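Local coordinates for biogenic amine-binding protein (Rhodnius prolixus, PDB 4GE1), which binds biogenic amines in the cavity of a lipocalin barrel and probably sequesters host serotonin and norepinephrine while the insect feeds on blood, at residues S75-S80 against Y89-V94; K55-F60 against K186-S191; N15-F20 against H48-D53. All coordinates share one frame; numbering follows the deposited sequence.

Contact 1 of 3, residues S75-S80 against Y89-V94; sequences SFAKVS and YTAKNV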
loop_
_atom_site.group_PDB
_atom_site.type_symbol
_atom_site.label_atom_id
_atom_site.label_comp_id
_atom_site.label_asym_id
_atom_site.label_seq_id
_atom_site.Cartn_x
_atom_site.Cartn_y
_atom_site.Cartn_z
ATOM N N SER A 75 -6.852 0.943 5.824
ATOM C CA SER A 75 -5.983 0.611 6.944
ATOM C C SER A 75 -6.131 1.629 8.059
ATOM O O SER A 75 -6.078 2.843 7.818
ATOM C CB SER A 75 -4.524 0.547 6.510
ATOM O OG SER A 75 -4.315 -0.524 5.622
ATOM N N PHE A 76 -6.309 1.126 9.277
ATOM C CA PHE A 76 -6.365 1.975 10.460
ATOM C C PHE A 76 -5.194 1.617 11.363
ATOM O O PHE A 76 -4.974 0.438 11.667
ATOM C CB PHE A 76 -7.655 1.741 11.243
ATOM C CG PHE A 76 -8.905 1.908 10.433
ATOM C CD1 PHE A 76 -9.391 0.864 9.662
ATOM C CD2 PHE A 76 -9.615 3.100 10.469
ATOM C CE1 PHE A 76 -10.559 1.008 8.924
ATOM C CE2 PHE A 76 -10.781 3.258 9.734
ATOM C CZ PHE A 76 -11.256 2.210 8.957
ATOM N N ALA A 77 -4.446 2.626 11.791
ATOM C CA ALA A 77 -3.368 2.412 12.748
ATOM C C ALA A 77 -3.248 3.614 13.662
ATOM O O ALA A 77 -3.946 4.620 13.487
ATOM C CB ALA A 77 -2.055 2.164 12.034
ATOM N N LYS A 78 -2.365 3.488 14.643
ATOM C CA LYS A 78 -2.048 4.577 15.545
ATOM C C LYS A 78 -0.540 4.683 15.635
ATOM O O LYS A 78 0.172 3.716 15.369
ATOM C CB LYS A 78 -2.657 4.338 16.927
ATOM C CG LYS A 78 -4.169 4.167 16.905
ATOM C CD LYS A 78 -4.747 3.974 18.299
ATOM C CE LYS A 78 -5.098 5.299 18.946
ATOM N NZ LYS A 78 -5.850 5.092 20.215
ATOM N N VAL A 79 -0.064 5.864 16.005
ATOM C CA VAL A 79 1.361 6.131 16.107
ATOM C C VAL A 79 2.056 5.138 17.036
ATOM O O VAL A 79 3.235 4.833 16.853
ATOM C CB VAL A 79 1.619 7.587 16.587
ATOM C CG1 VAL A 79 3.079 7.791 16.977
ATOM C CG2 VAL A 79 1.216 8.565 15.512
ATOM N N SER A 80 1.325 4.626 18.022
ATOM C CA SER A 80 1.921 3.716 18.998
ATOM C C SER A 80 1.977 2.284 18.467
ATOM O O SER A 80 2.374 1.370 19.185
ATOM C CB SER A 80 1.169 3.768 20.331
ATOM O OG SER A 80 -0.190 3.411 20.161
ATOM N N TYR A 89 5.087 -1.006 11.004
ATOM C CA TYR A 89 3.911 -0.934 11.855
ATOM C C TYR A 89 2.913 -2.027 11.532
ATOM O O TYR A 89 3.009 -2.696 10.505
ATOM C CB TYR A 89 3.242 0.452 11.766
ATOM C CG TYR A 89 2.690 0.829 10.400
ATOM C CD1 TYR A 89 1.319 0.825 10.156
ATOM C CD2 TYR A 89 3.534 1.209 9.363
ATOM C CE1 TYR A 89 0.802 1.171 8.906
ATOM C CE2 TYR A 89 3.024 1.555 8.107
ATOM C CZ TYR A 89 1.661 1.538 7.891
ATOM O OH TYR A 89 1.158 1.882 6.657
ATOM N N THR A 90 1.964 -2.209 12.438
ATOM C CA THR A 90 0.848 -3.100 12.207
ATOM C C THR A 90 -0.432 -2.281 12.040
ATOM O O THR A 90 -0.636 -1.260 12.705
ATOM C CB THR A 90 0.678 -4.083 13.370
ATOM O OG1 THR A 90 1.963 -4.588 13.755
ATOM C CG2 THR A 90 -0.213 -5.242 12.954
ATOM N N ALA A 91 -1.290 -2.730 11.142
ATOM C CA ALA A 91 -2.543 -2.042 10.895
ATOM C C ALA A 91 -3.672 -3.054 10.851
ATOM O O ALA A 91 -3.460 -4.230 10.545
ATOM C CB ALA A 91 -2.467 -1.258 9.593
ATOM N N LYS A 92 -4.862 -2.605 11.218
ATOM C CA LYS A 92 -6.071 -3.357 10.947
ATOM C C LYS A 92 -6.538 -2.897 9.566
ATOM O O LYS A 92 -6.731 -1.698 9.325
ATOM C CB LYS A 92 -7.135 -3.065 12.008
ATOM C CG LYS A 92 -8.472 -3.771 11.785
ATOM C CD LYS A 92 -8.268 -5.260 11.535
ATOM C CE LYS A 92 -9.386 -6.089 12.142
ATOM N NZ LYS A 92 -9.355 -6.023 13.627
ATOM N N ASN A 93 -6.676 -3.836 8.640
ATOM C CA ASN A 93 -7.142 -3.478 7.308
ATOM C C ASN A 93 -8.514 -4.077 7.058
ATOM O O ASN A 93 -8.739 -5.271 7.274
ATOM C CB ASN A 93 -6.129 -3.876 6.230
ATOM C CG ASN A 93 -6.603 -3.525 4.816
ATOM O OD1 ASN A 93 -7.278 -4.316 4.169
ATOM N ND2 ASN A 93 -6.242 -2.342 4.341
ATOM N N VAL A 94 -9.436 -3.219 6.640
ATOM C CA VAL A 94 -10.822 -3.604 6.454
ATOM C C VAL A 94 -11.203 -3.495 4.984
ATOM O O VAL A 94 -11.056 -2.435 4.370
ATOM C CB VAL A 94 -11.750 -2.704 7.295
ATOM C CG1 VAL A 94 -13.170 -3.253 7.301
ATOM C CG2 VAL A 94 -11.219 -2.588 8.716
#
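Asn93 CG lies anti to its backbone N (chi1 179°), and Ser75 OG lies anti to its own carbonyl carbon (chi1 -66°); both side chains rise from the same face of the sheet, and these turns place Ser75 OG and the amide carbon Asn93 CG so that OG and ND2 can meet. Asn93 ND2 donates to Ser75 OG over 2.9 Å in a nearly straight bond, with the hydroxyl close to the amide plane. The same ND2 also donates to Asp73, while Asn93 OD1 accepts from Arg106. Asp73 and Arg106 both line the tryptamine pocket, so Ser75 and Asn93 stand in a polar network behind first-shell residues. The backbones run antiparallel. Ser75 and Asn93 form a non-hydrogen-bonded pair, and Phe76 and Lys92 a hydrogen-bonded one, with Phe76 N to Lys92 O at 2.9 Å and Lys92 N to Phe76 O at 3.1 Å. On the opposite face the Phe76 ring turns its edge to Val94, CE1 reaching CG2 at 3.7 Å, and the Tyr195 ring also meets it. Ala77 CB approaches Tyr89 CD1 at 4.1 Å and Ala91 CB at 4.2 Å, ordinary van der Waals contacts. Tyr89 itself touches the ligand, stacks on Phe82 and is hydrogen-bonded through OH to Glu58. The contact belongs to the hairpin of strands 69-78 and 88-96 in the antiparallel lipocalin barrel, flanked by strand 55-64 beyond Ser75 and Ala77 and by strand 102-115 beyond Tyr89 and Ala91.

Contact 2 of 3, residues K55-F60 against K186-S191; sequences KIKEVF and KLLKQS. With TSS (2-(1H-indol-3-yl)ethanamine), chain E.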
loop_
_atom_site.group_PDB
_atom_site.type_symbol
_atom_site.label_atom_id
_atom_site.label_comp_id
_atom_site.label_asym_id
_atom_site.label_seq_id
_atom_site.Cartn_x
_atom_site.Cartn_y
_atom_site.Cartn_z
ATOM N N LYS A 55 -4.043 9.166 14.970
ATOM C CA LYS A 55 -4.592 8.132 14.099
ATOM C C LYS A 55 -4.015 8.219 12.688
ATOM O O LYS A 55 -3.865 9.307 12.126
ATOM C CB LYS A 55 -6.121 8.221 14.046
ATOM C CG LYS A 55 -6.819 7.918 15.372
ATOM C CD LYS A 55 -8.337 8.002 15.230
ATOM C CE LYS A 55 -9.047 7.548 16.504
ATOM N NZ LYS A 55 -9.828 8.639 17.173
ATOM N N ILE A 56 -3.682 7.067 12.116
ATOM C CA ILE A 56 -3.315 7.011 10.704
ATOM C C ILE A 56 -4.399 6.259 9.946
ATOM O O ILE A 56 -4.874 5.219 10.394
ATOM C CB ILE A 56 -1.924 6.371 10.480
ATOM C CG1 ILE A 56 -0.824 7.281 11.032
ATOM C CG2 ILE A 56 -1.671 6.121 9.001
ATOM C CD1 ILE A 56 -0.552 7.073 12.484
ATOM N N LYS A 57 -4.804 6.796 8.805
ATOM C CA LYS A 57 -5.910 6.221 8.058
ATOM C C LYS A 57 -5.506 6.155 6.605
ATOM O O LYS A 57 -4.993 7.131 6.073
ATOM C CB LYS A 57 -7.158 7.093 8.222
ATOM C CG LYS A 57 -8.401 6.551 7.532
ATOM C CD LYS A 57 -9.638 7.247 8.087
ATOM C CE LYS A 57 -10.920 6.697 7.500
ATOM N NZ LYS A 57 -12.098 7.403 8.097
ATOM N N GLU A 58 -5.707 5.003 5.965
ATOM C CA GLU A 58 -5.261 4.832 4.585
ATOM C C GLU A 58 -6.346 4.165 3.751
ATOM O O GLU A 58 -6.762 3.047 4.049
ATOM C CB GLU A 58 -3.972 4.007 4.529
ATOM C CG GLU A 58 -2.941 4.376 5.591
ATOM C CD GLU A 58 -1.642 3.596 5.441
ATOM O OE1 GLU A 58 -0.902 3.848 4.466
ATOM O OE2 GLU A 58 -1.367 2.730 6.300
ATOM N N VAL A 59 -6.805 4.865 2.718
ATOM C CA VAL A 59 -7.926 4.385 1.924
ATOM C C VAL A 59 -7.480 4.003 0.525
ATOM O O VAL A 59 -6.876 4.817 -0.180
ATOM C CB VAL A 59 -9.045 5.434 1.836
ATOM C CG1 VAL A 59 -10.144 4.951 0.905
ATOM C CG2 VAL A 59 -9.612 5.725 3.222
ATOM N N PHE A 60 -7.773 2.761 0.135
ATOM C CA PHE A 60 -7.311 2.222 -1.145
ATOM C C PHE A 60 -8.443 2.073 -2.163
ATOM O O PHE A 60 -9.524 1.586 -1.839
ATOM C CB PHE A 60 -6.644 0.853 -0.947
ATOM C CG PHE A 60 -5.417 0.878 -0.055
ATOM C CD1 PHE A 60 -5.544 0.860 1.322
ATOM C CD2 PHE A 60 -4.141 0.874 -0.602
ATOM C CE1 PHE A 60 -4.421 0.867 2.143
ATOM C CE2 PHE A 60 -3.007 0.884 0.217
ATOM C CZ PHE A 60 -3.149 0.881 1.583
ATOM N N LYS A 186 -14.196 10.625 0.135
ATOM C CA LYS A 186 -15.353 10.371 0.978
ATOM C C LYS A 186 -15.070 9.397 2.133
ATOM O O LYS A 186 -15.434 9.661 3.281
ATOM C CB LYS A 186 -16.502 9.850 0.116
ATOM C CG LYS A 186 -17.837 9.769 0.818
ATOM C CD LYS A 186 -18.886 9.201 -0.125
ATOM C CE LYS A 186 -18.541 7.768 -0.511
ATOM N NZ LYS A 186 -18.614 6.854 0.655
ATOM N N LEU A 187 -14.435 8.265 1.838
ATOM C CA LEU A 187 -14.184 7.281 2.887
ATOM C C LEU A 187 -13.158 7.796 3.899
ATOM O O LEU A 187 -13.239 7.500 5.094
ATOM C CB LEU A 187 -13.766 5.925 2.295
ATOM C CG LEU A 187 -14.890 5.136 1.611
ATOM C CD1 LEU A 187 -14.392 3.821 1.060
ATOM C CD2 LEU A 187 -16.037 4.899 2.579
ATOM N N LEU A 188 -12.207 8.588 3.422
ATOM C CA LEU A 188 -11.195 9.145 4.302
ATOM C C LEU A 188 -11.831 10.024 5.381
ATOM O O LEU A 188 -11.381 10.038 6.532
ATOM C CB LEU A 188 -10.171 9.950 3.503
ATOM C CG LEU A 188 -8.946 10.423 4.289
ATOM C CD1 LEU A 188 -7.890 9.329 4.341
ATOM C CD2 LEU A 188 -8.375 11.687 3.665
ATOM N N LYS A 189 -12.879 10.751 5.011
ATOM C CA LYS A 189 -13.531 11.658 5.952
ATOM C C LYS A 189 -14.637 10.967 6.765
ATOM O O LYS A 189 -14.982 11.406 7.859
ATOM C CB LYS A 189 -14.060 12.901 5.229
ATOM C CG LYS A 189 -14.557 13.991 6.167
ATOM C CD LYS A 189 -14.364 15.379 5.574
ATOM C CE LYS A 189 -15.115 15.540 4.261
ATOM N NZ LYS A 189 -14.993 16.926 3.722
ATOM N N GLN A 190 -15.164 9.870 6.229
ATOM C CA GLN A 190 -16.214 9.088 6.882
ATOM C C GLN A 190 -15.794 8.527 8.241
ATOM O O GLN A 190 -14.644 8.121 8.427
ATOM C CB GLN A 190 -16.621 7.933 5.969
ATOM C CG GLN A 190 -17.826 7.141 6.441
ATOM C CD GLN A 190 -18.582 6.532 5.278
ATOM O OE1 GLN A 190 -18.847 7.208 4.282
ATOM N NE2 GLN A 190 -18.917 5.248 5.388
ATOM N N SER A 191 -16.734 8.483 9.184
ATOM C CA SER A 191 -16.450 7.927 10.506
ATOM C C SER A 191 -16.578 6.402 10.536
ATOM O O SER A 191 -17.513 5.846 9.967
ATOM C CB SER A 191 -17.364 8.539 11.573
ATOM O OG SER A 191 -17.087 7.968 12.843
HETATM N N1 TSS E . -4.337 -2.165 0.437
HETATM C CA TSS E . -3.794 -3.415 0.912
HETATM C CB TSS E . -2.381 -3.730 0.535
HETATM C CG TSS E . -1.400 -2.601 0.498
HETATM C CD1 TSS E . -0.812 -2.054 -0.634
HETATM N NE1 TSS E . 0.028 -1.065 -0.263
HETATM C CE2 TSS E . 0.001 -0.932 1.110
HETATM C CD2 TSS E . -0.869 -1.871 1.605
HETATM C CZ2 TSS E . 0.679 -0.045 1.990
HETATM C CH2 TSS E . 0.473 -0.135 3.364
HETATM C CZ3 TSS E . -0.411 -1.092 3.868
HETATM C CE3 TSS E . -1.084 -1.960 3.000
#
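Lys57 reaches from strand 55-64 to the C-terminal end of helix 181-189, where its ammonium meets the carbonyls of Leu187, Leu188 and Gln190. Its CG is anti to the backbone N (chi1 -177°), and beyond CG the chain is extended, which carries NZ out from the strand to the last turn of the helix. NZ donates to Leu188 O at 3.1 Å from well above the carbonyl plane, and more weakly to Leu187 O at 3.2 Å. Gln190 O lies 2.7 Å from NZ, just where the chain leaves helical geometry. The methylenes of the lysine follow into the same place, CE coming within 3.4 Å of Leu187 O.

Val59, two residues along the strand, faces the helix as Lys57 does, and both its methyls touch it. Its CG1, anti to the backbone N, meets Leu187 CB at 4.0 Å, the two side chains crossing at about a right angle. CG2 meets Leu188 CD1 at 4.1 Å; chi1 of the leucine sets its CG and chi2 (84°) then places CD1, which lies beside both Val59 CG2 and the backbone oxygen Lys57 O.

On the other side of the strand, Phe60 lines the binding site. The amine N1 of tryptamine sits 3.0 Å above the plane of this ring, over its centre. Tryptamine is hydrogen-bonded to Asp73 and Gln139. The strand thus meets the ligand on its inner side and the helix on its outer side.

Chemically, carbonyls at a helix C-terminus would favour a positive charge, and Glu196 adds a salt bridge to Lys57 NZ; the lysine is therefore probably held protonated although buried.

Contact 3 of 3, residues N15-F20 against H48-D53; sequences NKDNFF and HQKTAD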
loop_
_atom_site.group_PDB
_atom_site.type_symbol
_atom_site.label_atom_id
_atom_site.label_comp_id
_atom_site.label_asym_id
_atom_site.label_seq_id
_atom_site.Cartn_x
_atom_site.Cartn_y
_atom_site.Cartn_z
ATOM N N ASN A 15 9.916 9.505 9.033
ATOM C CA ASN A 15 9.193 10.758 9.236
ATOM C C ASN A 15 7.719 10.606 8.861
ATOM O O ASN A 15 7.339 10.753 7.698
ATOM C CB ASN A 15 9.834 11.893 8.436
ATOM C CG ASN A 15 9.292 13.263 8.825
ATOM O OD1 ASN A 15 8.092 13.436 9.048
ATOM N ND2 ASN A 15 10.183 14.241 8.922
ATOM N N LYS A 16 6.896 10.303 9.857
ATOM C CA LYS A 16 5.487 10.029 9.634
ATOM C C LYS A 16 4.770 11.223 9.014
ATOM O O LYS A 16 3.993 11.070 8.074
ATOM C CB LYS A 16 4.815 9.627 10.947
ATOM C CG LYS A 16 5.458 8.423 11.619
ATOM C CD LYS A 16 4.618 7.940 12.790
ATOM C CE LYS A 16 5.416 7.036 13.706
ATOM N NZ LYS A 16 6.617 7.730 14.248
ATOM N N ASP A 17 5.041 12.411 9.546
ATOM C CA ASP A 17 4.403 13.628 9.065
ATOM C C ASP A 17 4.579 13.806 7.561
ATOM O O ASP A 17 3.636 14.173 6.864
ATOM C CB ASP A 17 4.957 14.851 9.806
ATOM C CG ASP A 17 4.601 14.852 11.279
ATOM O OD1 ASP A 17 3.470 14.449 11.620
ATOM O OD2 ASP A 17 5.451 15.259 12.100
ATOM N N ASN A 18 5.788 13.546 7.068
ATOM C CA ASN A 18 6.106 13.721 5.651
ATOM C C ASN A 18 5.658 12.551 4.783
ATOM O O ASN A 18 5.639 12.652 3.556
ATOM C CB ASN A 18 7.611 13.920 5.453
ATOM C CG ASN A 18 8.105 15.250 5.989
ATOM O OD1 ASN A 18 7.344 16.207 6.122
ATOM N ND2 ASN A 18 9.398 15.318 6.289
ATOM N N PHE A 19 5.325 11.430 5.408
ATOM C CA PHE A 19 4.952 10.258 4.631
ATOM C C PHE A 19 3.440 10.118 4.501
ATOM O O PHE A 19 2.914 9.965 3.395
ATOM C CB PHE A 19 5.562 8.980 5.216
ATOM C CG PHE A 19 5.393 7.771 4.329
ATOM C CD1 PHE A 19 4.308 6.925 4.484
ATOM C CD2 PHE A 19 6.323 7.484 3.335
ATOM C CE1 PHE A 19 4.152 5.807 3.664
ATOM C CE2 PHE A 19 6.173 6.378 2.519
ATOM C CZ PHE A 19 5.085 5.539 2.682
ATOM N N PHE A 20 2.746 10.168 5.631
ATOM C CA PHE A 20 1.300 9.977 5.636
ATOM C C PHE A 20 0.537 11.260 5.288
ATOM O O PHE A 20 -0.227 11.796 6.096
ATOM C CB PHE A 20 0.845 9.416 6.978
ATOM C CG PHE A 20 1.393 8.053 7.280
ATOM C CD1 PHE A 20 2.372 7.884 8.249
ATOM C CD2 PHE A 20 0.943 6.942 6.578
ATOM C CE1 PHE A 20 2.878 6.628 8.532
ATOM C CE2 PHE A 20 1.443 5.681 6.851
ATOM C CZ PHE A 20 2.413 5.521 7.834
ATOM N N HIS A 48 -3.960 8.905 2.179
ATOM C CA HIS A 48 -3.817 8.719 3.616
ATOM C C HIS A 48 -3.494 9.964 4.436
ATOM O O HIS A 48 -3.074 10.993 3.909
ATOM C CB HIS A 48 -2.881 7.534 3.947
ATOM C CG HIS A 48 -1.492 7.669 3.404
ATOM N ND1 HIS A 48 -0.596 6.620 3.385
ATOM C CD2 HIS A 48 -0.844 8.733 2.871
ATOM C CE1 HIS A 48 0.545 7.030 2.860
ATOM N NE2 HIS A 48 0.421 8.305 2.540
ATOM N N GLN A 49 -3.729 9.862 5.738
ATOM C CA GLN A 49 -3.526 10.992 6.630
ATOM C C GLN A 49 -3.135 10.529 8.021
ATOM O O GLN A 49 -3.444 9.410 8.431
ATOM C CB GLN A 49 -4.807 11.821 6.730
ATOM C CG GLN A 49 -6.032 10.957 6.996
ATOM C CD GLN A 49 -7.218 11.717 7.564
ATOM O OE1 GLN A 49 -7.552 12.825 7.122
ATOM N NE2 GLN A 49 -7.876 11.110 8.549
ATOM N N LYS A 50 -2.447 11.414 8.732
ATOM C CA LYS A 50 -2.182 11.264 10.145
ATOM C C LYS A 50 -2.778 12.494 10.837
ATOM O O LYS A 50 -2.385 13.626 10.543
ATOM C CB LYS A 50 -0.670 11.207 10.395
ATOM C CG LYS A 50 -0.292 11.111 11.876
ATOM C CD LYS A 50 1.221 11.206 12.090
ATOM C CE LYS A 50 1.637 12.573 12.652
ATOM N NZ LYS A 50 1.116 12.840 14.026
ATOM N N THR A 51 -3.730 12.285 11.741
ATOM C CA THR A 51 -4.318 13.408 12.466
ATOM C C THR A 51 -3.685 13.602 13.845
ATOM O O THR A 51 -2.921 12.754 14.319
ATOM C CB THR A 51 -5.855 13.294 12.586
ATOM O OG1 THR A 51 -6.208 12.004 13.090
ATOM C CG2 THR A 51 -6.523 13.514 11.220
ATOM N N ALA A 52 -4.010 14.719 14.486
ATOM C CA ALA A 52 -3.351 15.098 15.728
ATOM C C ALA A 52 -3.637 14.113 16.859
ATOM O O ALA A 52 -2.836 13.962 17.785
ATOM C CB ALA A 52 -3.753 16.512 16.131
ATOM N N ASP A 53 -4.784 13.450 16.787
ATOM C CA ASP A 53 -5.112 12.427 17.773
ATOM C C ASP A 53 -4.182 11.220 17.633
ATOM O O ASP A 53 -4.255 10.282 18.422
ATOM C CB ASP A 53 -6.569 11.984 17.631
ATOM C CG ASP A 53 -6.874 11.406 16.258
ATOM O OD1 ASP A 53 -5.928 11.218 15.460
ATOM O OD2 ASP A 53 -8.061 11.131 15.975
HETATM O O HOH W 1 -2.004 14.094 7.101
#
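An aromatic cluster of Phe19, Phe20 and His48 joins the short N-terminal helix 16-19 to strand 43-50 of the lipocalin barrel. Phe20 and His48 form a T-shaped pair: the phenyl edge points at the imidazole face, with CD2 3.6 Å from ND1 and the planes at 69°. Phe20 CA also lies over that face, 3.9 Å from its centroid, in a CH-pi contact. With chi1 at 59°, His48 CG is placed so that the imidazole can meet Phe20. The imidazole NE2 makes a weak, bent hydrogen bond to Phe19 O, 3.1 Å away, a carbonyl that also accepts from Arg141. Phe19 CD1 stands 3.8 Å above the Phe20 ring, over its centre. A water bridges the backbones, donating to Phe20 O and accepting from Lys50 N, while Phe20 CB packs on Lys50 CB at 4.1 Å. A long and less certain salt bridge links Asp17 and Lys50. Because ND1 is hydrogen-bonded to Glu58 and NE2 donates to Phe19 O, both imidazole nitrogens have partners; the nearby carboxylate would favour a positive charge on His48, and the Glu58 bond, helped by the weak one to Phe19 O, probably steadies the turn of the ring.

From the N terminus, contact 3 closes first, bringing strand 43-50 back to helix 16-19 and enclosing strand 23-31 in its loop. Contact 2 then opens at 55-60 and closes only at 186-191, so its loop spans most of the barrel; contact 1, the hairpin of 75-80 and 89-94, is nested within it. Contact 3 lies in series with both others. Strands 43-50, 55-64, 69-78 and 88-96 are successive neighbours in the sheet, and Glu58 joins the three contacts, one carboxylate oxygen meeting His48 of contact 3 and the other Tyr89 of contact 1. N-terminal helix, barrel wall and C-terminal helix are thereby tied together.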